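Local coordinates for mbSHANK1 protein (Monosiga brevicollis, PDB 6X23), which binds short peptides such as the GIRK3 peptide through its PDZ domain and may serve, as SHANK relatives do, as a receptor adaptor, at residues A[10-15]-A[93-98]; A[16-21]-A[89-94]. One frame throughout, in Å; residues are numbered along the deposited sequence.

Contact 1: A[10-15]-A[93-98]; sequences EGKMDL and AFRIAR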
ATOM      1  N   GLU A  10      -9.916 -13.561   0.731  1.00 40.97           N
ATOM      2  CA  GLU A  10      -9.078 -12.626   0.005  1.00 34.67           C
ATOM      3  C   GLU A  10      -8.082 -13.370  -0.860  1.00 30.28           C
ATOM      4  O   GLU A  10      -7.752 -14.529  -0.621  1.00 41.59           O
ATOM      5  CB  GLU A  10      -8.340 -11.651   0.928  1.00 34.42           C
ATOM      6  CG  GLU A  10      -7.558 -12.270   2.077  1.00 48.42           C
ATOM      7  CD  GLU A  10      -7.358 -11.274   3.225  1.00 49.92           C
ATOM      8  OE1 GLU A  10      -8.192 -10.357   3.384  1.00 49.53           O
ATOM      9  OE2 GLU A  10      -6.371 -11.419   3.977  1.00 58.13           O
ATOM     10  N   GLY A  11      -7.625 -12.687  -1.892  1.00 30.03           N
ATOM     11  CA  GLY A  11      -6.567 -13.188  -2.736  1.00 26.04           C
ATOM     12  C   GLY A  11      -5.394 -12.242  -2.671  1.00 23.53           C
ATOM     13  O   GLY A  11      -5.554 -11.042  -2.457  1.00 27.29           O
ATOM     14  N   LYS A  12      -4.209 -12.790  -2.855  1.00 23.46           N
ATOM     15  CA  LYS A  12      -2.999 -11.994  -2.892  1.00 21.76           C
ATOM     16  C   LYS A  12      -2.632 -11.638  -4.329  1.00 19.04           C
ATOM     17  O   LYS A  12      -2.913 -12.382  -5.268  1.00 17.47           O
ATOM     18  CB  LYS A  12      -1.857 -12.754  -2.219  1.00 17.97           C
ATOM     19  CG  LYS A  12      -2.176 -13.185  -0.786  1.00 20.51           C
ATOM     20  CD  LYS A  12      -0.933 -13.684  -0.103  1.00 22.42           C
ATOM     21  CE  LYS A  12      -1.235 -14.815   0.847  1.00 23.42           C
ATOM     22  NZ  LYS A  12      -0.007 -15.665   1.067  1.00 29.55           N
ATOM     23  N   MET A  13      -2.012 -10.475  -4.501  1.00 16.13           N
ATOM     24  CA  MET A  13      -1.557 -10.089  -5.828  1.00 20.54           C
ATOM     25  C   MET A  13      -0.283  -9.287  -5.660  1.00 18.14           C
ATOM     26  O   MET A  13      -0.105  -8.617  -4.638  1.00 20.93           O
ATOM     27  CB  MET A  13      -2.625  -9.269  -6.582  1.00 19.19           C
ATOM     28  CG  MET A  13      -3.794 -10.068  -7.147  1.00 18.85           C
ATOM     29  SD  MET A  13      -3.236 -11.274  -8.363  1.00 33.67           S
ATOM     30  CE  MET A  13      -3.455 -10.444  -9.953  1.00 28.22           C
ATOM     31  N   ASP A  14       0.615  -9.364  -6.654  1.00 14.84           N
ATOM     32  CA  ASP A  14       1.837  -8.564  -6.658  1.00 14.99           C
ATOM     33  C   ASP A  14       1.601  -7.339  -7.526  1.00 14.25           C
ATOM     34  O   ASP A  14       0.895  -7.413  -8.510  1.00 14.55           O
ATOM     35  CB  ASP A  14       3.005  -9.363  -7.199  1.00 14.25           C
ATOM     36  CG  ASP A  14       3.310 -10.579  -6.345  1.00 19.73           C
ATOM     37  OD1 ASP A  14       4.027 -10.411  -5.350  1.00 21.68           O
ATOM     38  OD2 ASP A  14       2.828 -11.699  -6.641  1.00 23.78           O
ATOM     39  N   LEU A  15       2.159  -6.200  -7.141  1.00 20.07           N
ATOM     40  CA  LEU A  15       1.993  -4.959  -7.886  1.00 14.67           C
ATOM     41  C   LEU A  15       3.337  -4.248  -7.951  1.00 18.92           C
ATOM     42  O   LEU A  15       4.121  -4.327  -7.000  1.00 20.12           O
ATOM     43  CB  LEU A  15       0.989  -4.027  -7.205  1.00 14.78           C
ATOM     44  CG  LEU A  15      -0.512  -4.098  -7.344  1.00 25.26           C
ATOM     45  CD1 LEU A  15      -0.983  -5.407  -6.853  1.00 20.60           C
ATOM     46  CD2 LEU A  15      -1.075  -2.981  -6.475  1.00 18.89           C
ATOM     47  N   ALA A  93       7.474  -2.063  -5.065  1.00 19.05           N
ATOM     48  CA  ALA A  93       6.704  -3.279  -5.275  1.00 18.34           C
ATOM     49  C   ALA A  93       5.958  -3.621  -3.997  1.00 19.08           C
ATOM     50  O   ALA A  93       6.512  -3.545  -2.892  1.00 15.44           O
ATOM     51  CB  ALA A  93       7.587  -4.453  -5.684  1.00 22.92           C
ATOM     52  N   PHE A  94       4.687  -3.978  -4.173  1.00 23.87           N
ATOM     53  CA  PHE A  94       3.773  -4.363  -3.111  1.00 16.76           C
ATOM     54  C   PHE A  94       3.269  -5.760  -3.407  1.00 19.07           C
ATOM     55  O   PHE A  94       3.007  -6.100  -4.568  1.00 19.73           O
ATOM     56  CB  PHE A  94       2.565  -3.412  -3.022  1.00 12.90           C
ATOM     57  CG  PHE A  94       2.911  -2.014  -2.576  1.00 22.61           C
ATOM     58  CD1 PHE A  94       3.805  -1.802  -1.545  1.00 22.86           C
ATOM     59  CD2 PHE A  94       2.358  -0.912  -3.207  1.00 22.06           C
ATOM     60  CE1 PHE A  94       4.124  -0.517  -1.131  1.00 20.61           C
ATOM     61  CE2 PHE A  94       2.695   0.378  -2.810  1.00 21.25           C
ATOM     62  CZ  PHE A  94       3.582   0.565  -1.769  1.00 20.18           C
ATOM     63  N   ARG A  95       3.138  -6.566  -2.361  1.00 16.17           N
ATOM     64  CA  ARG A  95       2.213  -7.688  -2.348  1.00 17.42           C
ATOM     65  C   ARG A  95       1.089  -7.346  -1.382  1.00 16.33           C
ATOM     66  O   ARG A  95       1.349  -6.908  -0.261  1.00 24.05           O
ATOM     67  CB  ARG A  95       2.913  -8.974  -1.923  1.00 18.82           C
ATOM     68  CG  ARG A  95       2.034 -10.209  -1.939  1.00 17.21           C
ATOM     69  CD  ARG A  95       2.856 -11.407  -1.608  1.00 15.02           C
ATOM     70  NE  ARG A  95       2.124 -12.626  -1.909  1.00 21.05           N
ATOM     71  CZ  ARG A  95       2.625 -13.840  -1.702  1.00 26.00           C
ATOM     72  NH1 ARG A  95       3.843 -13.965  -1.185  1.00 18.54           N
ATOM     73  NH2 ARG A  95       1.909 -14.925  -1.996  1.00 23.64           N
ATOM     74  N   ILE A  96      -0.152  -7.533  -1.808  1.00 14.81           N
ATOM     75  CA  ILE A  96      -1.310  -7.110  -1.034  1.00 20.77           C
ATOM     76  C   ILE A  96      -2.349  -8.219  -0.986  1.00 23.19           C
ATOM     77  O   ILE A  96      -2.334  -9.153  -1.784  1.00 24.01           O
ATOM     78  CB  ILE A  96      -1.949  -5.836  -1.603  1.00 23.49           C
ATOM     79  CG1 ILE A  96      -2.314  -6.048  -3.087  1.00 18.65           C
ATOM     80  CG2 ILE A  96      -1.035  -4.650  -1.334  1.00 22.91           C
ATOM     81  CD1 ILE A  96      -3.802  -6.389  -3.337  1.00 21.57           C
ATOM     82  N   ALA A  97      -3.288  -8.058  -0.055  1.00 28.47           N
ATOM     83  CA  ALA A  97      -4.428  -8.953   0.107  1.00 30.61           C
ATOM     84  C   ALA A  97      -5.705  -8.182  -0.194  1.00 28.60           C
ATOM     85  O   ALA A  97      -5.887  -7.065   0.291  1.00 31.86           O
ATOM     86  CB  ALA A  97      -4.464  -9.548   1.519  1.00 30.16           C
ATOM     87  N   ARG A  98      -6.583  -8.781  -0.993  1.00 29.02           N
ATOM     88  CA  ARG A  98      -7.731  -8.105  -1.571  1.00 23.83           C
ATOM     89  C   ARG A  98      -8.977  -8.941  -1.354  1.00 32.60           C
ATOM     90  O   ARG A  98      -8.984 -10.142  -1.628  1.00 34.56           O
ATOM     91  CB  ARG A  98      -7.506  -7.858  -3.073  1.00 25.44           C
ATOM     92  CG  ARG A  98      -8.712  -7.547  -3.879  1.00 24.98           C
ATOM     93  CD  ARG A  98      -8.291  -7.140  -5.265  1.00 30.17           C
ATOM     94  NE  ARG A  98      -7.377  -5.992  -5.257  1.00 29.10           N
ATOM     95  CZ  ARG A  98      -6.605  -5.633  -6.290  1.00 31.48           C
ATOM     96  NH1 ARG A  98      -6.612  -6.332  -7.418  1.00 28.92           N
ATOM     97  NH2 ARG A  98      -5.816  -4.567  -6.206  1.00 31.57           N
TER
HETATM   98  O   HOH W   1       1.372 -17.642  -0.538  1.00 31.06           O
HETATM   99  O   HOH W   2       1.037 -12.446  -4.407  1.00 20.84           O
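Gly11, Met13 and Leu15 pair with Arg98, Ile96 and Phe94 as hydrogen-bonded antiparallel pairs, the two strands running at 156° to each other and joined by six backbone bonds, the shortest from Leu15 N to Phe94 O at 2.7 Å. Lys12 with Ala97 and Asp14 with Arg95 form the non-hydrogen-bonded pairs between them; their side chains lie on one face, Lys12 and Asp14 exposed, Ala97 buried against Arg64. Arg95 leaves its backbone with CG anti to N (chi1 -177°) and runs extended to NE, beside Asp14, while Lys12 crosses it obliquely. Lys12 CD lies 3.6 Å from Arg95 NH2, and Lys12 NZ stands over one face of the guanidinium, 3.7 Å from that same NH2. One water accepts from Lys12 NZ and, weakly, from Arg95 NH2; another donates to Asp14 OD2 and accepts weakly from Arg95 NE. Arg95 NH1 reaches Glu67 of strand 64-68 in a salt bridge. An alanine in place of Arg95 would probably leave Glu67 without its mate and Lys12 CD without the guanidinium it packs on. On the other face, Leu15 CD1 meets Ile96 CG1 at 4.0 Å, and Arg98 pairs with Asp63. The like charges of Lys12 and Arg95 are probably tolerated because Glu67, water and, by charge alone, Asp14 offset them.

Contact 2: A[16-21]-A[89-94]; sequences IIMRGD and GDVVAF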
ATOM      1  N   ILE A  16       3.589  -3.543  -9.060  1.00 23.23           N
ATOM      2  CA  ILE A  16       4.760  -2.696  -9.245  1.00 21.32           C
ATOM      3  C   ILE A  16       4.280  -1.333  -9.696  1.00 22.88           C
ATOM      4  O   ILE A  16       3.474  -1.228 -10.629  1.00 19.70           O
ATOM      5  CB  ILE A  16       5.768  -3.269 -10.258  1.00 27.29           C
ATOM      6  CG1 ILE A  16       6.245  -4.652  -9.805  1.00 30.70           C
ATOM      7  CG2 ILE A  16       6.992  -2.386 -10.321  1.00 22.59           C
ATOM      8  CD1 ILE A  16       7.205  -5.320 -10.756  1.00 38.41           C
ATOM      9  N   ILE A  17       4.750  -0.292  -9.017  1.00 23.25           N
ATOM     10  CA  ILE A  17       4.258   1.069  -9.178  1.00 23.69           C
ATOM     11  C   ILE A  17       5.449   1.996  -9.357  1.00 28.70           C
ATOM     12  O   ILE A  17       6.366   2.002  -8.519  1.00 27.41           O
ATOM     13  CB  ILE A  17       3.408   1.516  -7.975  1.00 20.14           C
ATOM     14  CG1 ILE A  17       2.535   0.368  -7.467  1.00 22.73           C
ATOM     15  CG2 ILE A  17       2.529   2.671  -8.364  1.00 21.66           C
ATOM     16  CD1 ILE A  17       1.623   0.757  -6.305  1.00 20.55           C
ATOM     17  N   MET A  18       5.451   2.767 -10.444  1.00 29.59           N
ATOM     18  CA  MET A  18       6.437   3.806 -10.709  1.00 30.32           C
ATOM     19  C   MET A  18       6.015   5.046  -9.932  1.00 32.80           C
ATOM     20  O   MET A  18       4.820   5.346  -9.846  1.00 26.52           O
ATOM     21  CB  MET A  18       6.498   4.137 -12.201  1.00 36.03           C
ATOM     22  CG  MET A  18       6.758   2.960 -13.157  1.00 44.20           C
ATOM     23  SD  MET A  18       8.384   2.196 -13.073  1.00 79.02           S
ATOM     24  CE  MET A  18       8.244   0.809 -14.211  1.00 57.80           C
ATOM     25  N   ARG A  19       6.976   5.775  -9.376  1.00 26.49           N
ATOM     26  CA  ARG A  19       6.626   6.979  -8.632  1.00 30.03           C
ATOM     27  C   ARG A  19       6.225   8.080  -9.599  1.00 30.36           C
ATOM     28  O   ARG A  19       6.874   8.273 -10.627  1.00 35.81           O
ATOM     29  CB  ARG A  19       7.792   7.454  -7.755  1.00 30.20           C
ATOM     30  CG  ARG A  19       7.409   8.635  -6.866  1.00 31.03           C
ATOM     31  CD  ARG A  19       8.528   9.057  -5.940  1.00 26.90           C
ATOM     32  NE  ARG A  19       9.051   7.923  -5.203  1.00 30.39           N
ATOM     33  CZ  ARG A  19       8.838   7.707  -3.906  1.00 32.37           C
ATOM     34  NH1 ARG A  19       8.107   8.571  -3.207  1.00 32.63           N
ATOM     35  NH2 ARG A  19       9.367   6.634  -3.307  1.00 20.69           N
ATOM     36  N   GLY A  20       5.150   8.792  -9.280  1.00 34.18           N
ATOM     37  CA  GLY A  20       4.749   9.959 -10.038  1.00 36.23           C
ATOM     38  C   GLY A  20       5.471  11.194  -9.540  1.00 42.15           C
ATOM     39  O   GLY A  20       6.478  11.115  -8.837  1.00 40.64           O
ATOM     40  N   ASP A  21       4.949  12.355  -9.906  1.00 47.20           N
ATOM     41  CA  ASP A  21       5.594  13.579  -9.450  1.00 53.68           C
ATOM     42  C   ASP A  21       5.011  14.095  -8.150  1.00 45.59           C
ATOM     43  O   ASP A  21       5.603  14.978  -7.518  1.00 55.01           O
ATOM     44  CB  ASP A  21       5.505  14.655 -10.526  1.00 62.38           C
ATOM     45  CG  ASP A  21       5.947  14.147 -11.875  1.00 66.92           C
ATOM     46  OD1 ASP A  21       6.831  13.263 -11.903  1.00 72.38           O
ATOM     47  OD2 ASP A  21       5.399  14.610 -12.899  1.00 66.16           O
ATOM     48  N   GLY A  89      12.541   4.858  -3.692  1.00 21.95           N
ATOM     49  CA  GLY A  89      13.050   5.419  -4.922  1.00 21.63           C
ATOM     50  C   GLY A  89      11.974   5.575  -5.970  1.00 29.49           C
ATOM     51  O   GLY A  89      10.815   5.883  -5.678  1.00 23.00           O
ATOM     52  N   ASP A  90      12.345   5.350  -7.213  1.00 33.59           N
ATOM     53  CA  ASP A  90      11.401   5.642  -8.271  1.00 30.87           C
ATOM     54  C   ASP A  90      10.382   4.535  -8.459  1.00 29.77           C
ATOM     55  O   ASP A  90       9.290   4.797  -8.970  1.00 33.53           O
ATOM     56  CB  ASP A  90      12.162   5.917  -9.565  1.00 38.45           C
ATOM     57  CG  ASP A  90      12.756   7.300  -9.571  1.00 48.18           C
ATOM     58  OD1 ASP A  90      12.232   8.152  -8.800  1.00 43.82           O
ATOM     59  OD2 ASP A  90      13.723   7.534 -10.331  1.00 54.87           O
ATOM     60  N   VAL A  91      10.705   3.325  -8.035  1.00 25.91           N
ATOM     61  CA  VAL A  91       9.841   2.172  -8.177  1.00 23.79           C
ATOM     62  C   VAL A  91       9.614   1.550  -6.810  1.00 20.83           C
ATOM     63  O   VAL A  91      10.503   1.546  -5.957  1.00 22.53           O
ATOM     64  CB  VAL A  91      10.471   1.153  -9.135  1.00 27.84           C
ATOM     65  CG1 VAL A  91       9.456   0.109  -9.507  1.00 25.02           C
ATOM     66  CG2 VAL A  91      10.996   1.864 -10.359  1.00 38.74           C
ATOM     67  N   VAL A  92       8.428   0.982  -6.619  1.00 18.67           N
ATOM     68  CA  VAL A  92       8.089   0.243  -5.411  1.00 16.31           C
ATOM     69  C   VAL A  92       7.368  -1.011  -5.859  1.00 20.23           C
ATOM     70  O   VAL A  92       6.723  -1.027  -6.909  1.00 25.59           O
ATOM     71  CB  VAL A  92       7.197   1.068  -4.440  1.00 21.46           C
ATOM     72  CG1 VAL A  92       5.777   1.148  -4.950  1.00 20.89           C
ATOM     73  CG2 VAL A  92       7.201   0.503  -3.059  1.00 18.36           C
ATOM     74  N   ALA A  93       7.474  -2.063  -5.065  1.00 19.05           N
ATOM     75  CA  ALA A  93       6.704  -3.279  -5.275  1.00 18.34           C
ATOM     76  C   ALA A  93       5.958  -3.621  -3.997  1.00 19.08           C
ATOM     77  O   ALA A  93       6.512  -3.545  -2.892  1.00 15.44           O
ATOM     78  CB  ALA A  93       7.587  -4.453  -5.684  1.00 22.92           C
ATOM     79  N   PHE A  94       4.687  -3.978  -4.173  1.00 23.87           N
ATOM     80  CA  PHE A  94       3.773  -4.363  -3.111  1.00 16.76           C
ATOM     81  C   PHE A  94       3.269  -5.760  -3.407  1.00 19.07           C
ATOM     82  O   PHE A  94       3.007  -6.100  -4.568  1.00 19.73           O
ATOM     83  CB  PHE A  94       2.565  -3.412  -3.022  1.00 12.90           C
ATOM     84  CG  PHE A  94       2.911  -2.014  -2.576  1.00 22.61           C
ATOM     85  CD1 PHE A  94       3.805  -1.802  -1.545  1.00 22.86           C
ATOM     86  CD2 PHE A  94       2.358  -0.912  -3.207  1.00 22.06           C
ATOM     87  CE1 PHE A  94       4.124  -0.517  -1.131  1.00 20.61           C
ATOM     88  CE2 PHE A  94       2.695   0.378  -2.810  1.00 21.25           C
ATOM     89  CZ  PHE A  94       3.582   0.565  -1.769  1.00 20.18           C
TER
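Ile17 packs against Val92 and Phe94 where strand 10-18 ends beside the start of strand 91-99, and with Arg19 it gives up the most surface here. Ile17 and Val92 form a hydrogen-bonded antiparallel pair, and their side chains lie side by side, Ile17 CB 3.9 Å from Val92 CG1. With CG1 anti to its carbonyl carbon and an extended chi2 of -178°, Ile17 carries CD1 to the Phe94 ring, 3.6 Å from CD2; the two side chains cross at about a right angle. Ala54 and Ala57 of helix 53-57 also touch Ile17. On the opposite face Ile16 CG2 rests 3.6 Å from Val91 CG1, and Met18 SD packs beside Val91 CG2. Past the strand, Arg19 N bonds to Asp90 O, and the bend at chi3 (-51°) turns NE off the extended course of CG and CD. Arg19 NE and NH2 then grip Gly89 O side-on at 2.7 and 2.9 Å, the oxygen lying in the guanidinium plane; NH2 also bonds to Ile85 O. Arg19 thus ties the strand end to Ile85 O of helix 78-87 and Gly89 O just beyond it, carbonyls whose partial negative charge would probably stabilise the cation.

Contacts 1 and 2 are successive parts of one antiparallel pairing between strands 10-18 and 91-99, sharing Ala93 and Phe94, with centres about 15 Å apart. Each is partly buried. The inner face is apolar at Leu15, Phe94 and Ile96 and on through Ile17 and Val92, but becomes charged at Arg98. The outer face is charged and hydrated around Lys12, Asp14 and Arg95, whereas 16-18 and 91-93 place aliphatic groups and a thioether there. The inner faces join through Phe94, whose backbone pairs in contact 1 and whose ring packs in contact 2. Contact 1 finds its charge partners on strand 64-68 (Arg64, Glu67) and at Asp63 just before it; contact 2 reaches helix 78-87 through an arginine bonded to backbone carbonyls.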